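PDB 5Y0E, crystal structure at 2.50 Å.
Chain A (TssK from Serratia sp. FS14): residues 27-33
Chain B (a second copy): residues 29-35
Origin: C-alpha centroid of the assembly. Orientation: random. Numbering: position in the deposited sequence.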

# COMPACT_ATOMS: atom_id res chain seq x y z
N LEU A 27 -24.84 16.88 -17.57
CA LEU A 27 -24.45 16.74 -16.19
C LEU A 27 -23.86 15.38 -15.92
O LEU A 27 -22.85 15.26 -15.22
N GLU A 28 -24.48 14.32 -16.46
CA GLU A 28 -23.90 12.99 -16.35
C GLU A 28 -22.48 12.98 -16.88
O GLU A 28 -21.59 12.43 -16.25
N GLY A 29 -22.26 13.60 -18.03
CA GLY A 29 -20.93 13.63 -18.59
C GLY A 29 -19.95 14.42 -17.76
O GLY A 29 -18.76 14.09 -17.72
N TYR A 30 -20.42 15.47 -17.09
CA TYR A 30 -19.56 16.23 -16.19
C TYR A 30 -19.01 15.33 -15.11
O TYR A 30 -17.80 15.26 -14.89
N MET A 31 -19.90 14.62 -14.41
CA MET A 31 -19.50 13.79 -13.29
C MET A 31 -18.66 12.63 -13.76
O MET A 31 -17.68 12.25 -13.10
N ARG A 32 -19.02 12.05 -14.89
CA ARG A 32 -18.27 10.94 -15.42
C ARG A 32 -16.87 11.36 -15.80
O ARG A 32 -15.90 10.63 -15.57
N ASN A 33 -16.73 12.55 -16.37
CA ASN A 33 -15.39 13.02 -16.69
C ASN A 33 -14.59 13.30 -15.43
O ASN A 33 -13.41 12.95 -15.35
N GLY B 29 -27.57 11.08 -6.46
CA GLY B 29 -27.21 9.69 -6.25
C GLY B 29 -26.19 9.21 -7.26
O GLY B 29 -25.31 8.43 -6.93
N TYR B 30 -26.26 9.72 -8.46
CA TYR B 30 -25.35 9.35 -9.49
C TYR B 30 -23.94 9.70 -9.12
O TYR B 30 -23.06 8.90 -9.24
N MET B 31 -23.74 10.91 -8.66
CA MET B 31 -22.43 11.38 -8.28
C MET B 31 -21.99 10.74 -6.99
O MET B 31 -20.87 10.42 -6.81
N ARG B 32 -22.92 10.50 -6.09
CA ARG B 32 -22.59 9.89 -4.84
C ARG B 32 -22.22 8.44 -5.03
O ARG B 32 -21.42 7.91 -4.31
N ASN B 33 -22.83 7.78 -5.99
CA ASN B 33 -22.52 6.42 -6.25
C ASN B 33 -21.17 6.32 -6.89
O ASN B 33 -20.46 5.39 -6.64
N TRP B 34 -20.82 7.28 -7.72
CA TRP B 34 -19.54 7.27 -8.36
C TRP B 34 -18.45 7.53 -7.37
O TRP B 34 -17.41 6.94 -7.42
N GLY B 35 -18.71 8.42 -6.44
CA GLY B 35 -17.74 8.76 -5.45
C GLY B 35 -17.53 7.72 -4.42
O GLY B 35 -16.44 7.49 -3.99

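What brings these two helices together? They run nearly parallel, with 15° between their N-to-C directions, and their axes come no closer than 10.2 Å, so side chains rather than backbone fill the space between them. The register matches only at A:Met31 and B:Met31, whose CA atoms lie 6.3 Å apart; on the other nearest pairs, A:Glu28 faces B:Tyr30 and A:Arg32 faces B:Trp34, each two positions on. Together the stretches bury 370 Å², about half of it contributed by B:Tyr30 and A:Met31.

How does B:Tyr30 come to touch three residues of the other helix? Its CA-to-CB bond points toward chain A, and with chi1 in the t well and chi2 at -76°, the ring reaches A:Glu28, A:Met31 and A:Arg32. A:Glu28 covers one face with its aliphatic part: CG of A:Glu28 is 3.4 Å from CE2 of B:Tyr30 and stands over the ring in a CH-pi contact, 3.8 Å from its centroid. The glutamate therefore packs here through a methylene, while its OE2 is hydrogen-bonded elsewhere in the structure. At the far end of the ring, OH of B:Tyr30 approaches NE of A:Arg32 at 3.6 Å, near the guanidinium plane and at its edge. This is a polar approach, but it is not a hydrogen bond.

What does A:Met31 do at the centre? Its CA-to-CB bond points toward chain B, and the side chain is m, t, t, an extended chain that carries its sulfur to the tyrosine. SD of A:Met31 lies 3.8 Å from CD1 of B:Tyr30 and 4.9 Å from the ring centroid, an oblique sulfur-aromatic contact. Nearer its own backbone, CB of A:Met31 meets CE of B:Met31 at 3.3 Å, a tight apolar contact. B:Met31 starts sideways, but its t, p, p rotamer folds the side chain so that its end comes nearer the other helix. The same residue thus adopts different shapes in the two copies.

Where do A:Arg32 and B:Trp34 fit? A:Arg32 leaves its helix sideways, with chi1 between wells at -119°, and its CG comes within 4.1 Å of NE1 of B:Trp34. The CA-to-CB bond of B:Trp34 points toward chain A, and the indole meets this methylene obliquely; its NE1 is already hydrogen-bonded elsewhere in the structure. No hydrogen bond crosses between the stretches, so what joins them here is close packing of methionine, aromatic rings and the aliphatic portions of charged side chains.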

# COMPACT_ATOMS: atom_id res chain seq x y z
CB LEU A 27 -25.65 16.99 -15.29
CG LEU A 27 -26.07 18.44 -15.18
CD1 LEU A 27 -27.33 18.51 -14.37
CD2 LEU A 27 -24.97 19.26 -14.52
CB GLU A 28 -24.76 11.97 -17.09
CG GLU A 28 -25.72 11.20 -16.22
CD GLU A 28 -26.90 10.66 -16.98
OE1 GLU A 28 -26.78 10.51 -18.20
OE2 GLU A 28 -27.95 10.39 -16.37
CB TYR A 30 -20.37 17.37 -15.56
CG TYR A 30 -19.61 18.42 -14.76
CD1 TYR A 30 -19.24 18.21 -13.45
CD2 TYR A 30 -19.33 19.66 -15.32
CE1 TYR A 30 -18.58 19.20 -12.74
CE2 TYR A 30 -18.69 20.65 -14.61
CZ TYR A 30 -18.31 20.42 -13.33
OH TYR A 30 -17.65 21.42 -12.65
CB MET A 31 -20.73 13.29 -12.56
CG MET A 31 -21.72 14.39 -12.37
SD MET A 31 -23.29 13.89 -11.66
CE MET A 31 -24.28 15.17 -12.40
CB ARG A 32 -19.00 10.36 -16.63
CG ARG A 32 -19.42 8.94 -16.46
CD ARG A 32 -19.86 8.34 -17.78
NE ARG A 32 -21.00 9.06 -18.35
CZ ARG A 32 -20.93 9.85 -19.41
NH1 ARG A 32 -19.77 10.02 -20.02
NH2 ARG A 32 -22.01 10.45 -19.85
CB ASN A 33 -15.47 14.25 -17.59
CG ASN A 33 -15.98 13.91 -18.97
OD1 ASN A 33 -16.15 12.74 -19.30
ND2 ASN A 33 -16.20 14.93 -19.78
CB TYR B 30 -25.74 10.06 -10.76
CG TYR B 30 -24.99 9.67 -12.00
CD1 TYR B 30 -23.72 10.11 -12.21
CD2 TYR B 30 -25.59 8.92 -12.96
CE1 TYR B 30 -23.05 9.77 -13.35
CE2 TYR B 30 -24.94 8.59 -14.11
CZ TYR B 30 -23.67 9.01 -14.29
OH TYR B 30 -23.02 8.67 -15.44
CB MET B 31 -22.45 12.90 -8.18
CG MET B 31 -21.20 13.56 -7.63
SD MET B 31 -19.59 12.97 -8.20
CE MET B 31 -19.30 13.92 -9.67
CB ARG B 32 -23.79 9.98 -3.94
CG ARG B 32 -23.47 10.03 -2.48
CD ARG B 32 -24.75 9.98 -1.71
NE ARG B 32 -25.64 10.95 -2.29
CZ ARG B 32 -26.95 10.83 -2.36
NH1 ARG B 32 -27.57 9.77 -1.90
NH2 ARG B 32 -27.64 11.80 -2.91
CB ASN B 33 -23.55 5.79 -7.16
CG ASN B 33 -24.80 5.40 -6.43
OD1 ASN B 33 -24.84 5.41 -5.23
ND2 ASN B 33 -25.83 5.09 -7.17
CB TRP B 34 -19.48 8.35 -9.41
CG TRP B 34 -19.22 7.86 -10.74
CD1 TRP B 34 -20.13 7.59 -11.66
CD2 TRP B 34 -17.96 7.59 -11.32
NE1 TRP B 34 -19.53 7.15 -12.79
CE2 TRP B 34 -18.19 7.15 -12.61
CE3 TRP B 34 -16.65 7.69 -10.88
CZ2 TRP B 34 -17.18 6.80 -13.45
CZ3 TRP B 34 -15.67 7.35 -11.71
CH2 TRP B 34 -15.93 6.91 -12.99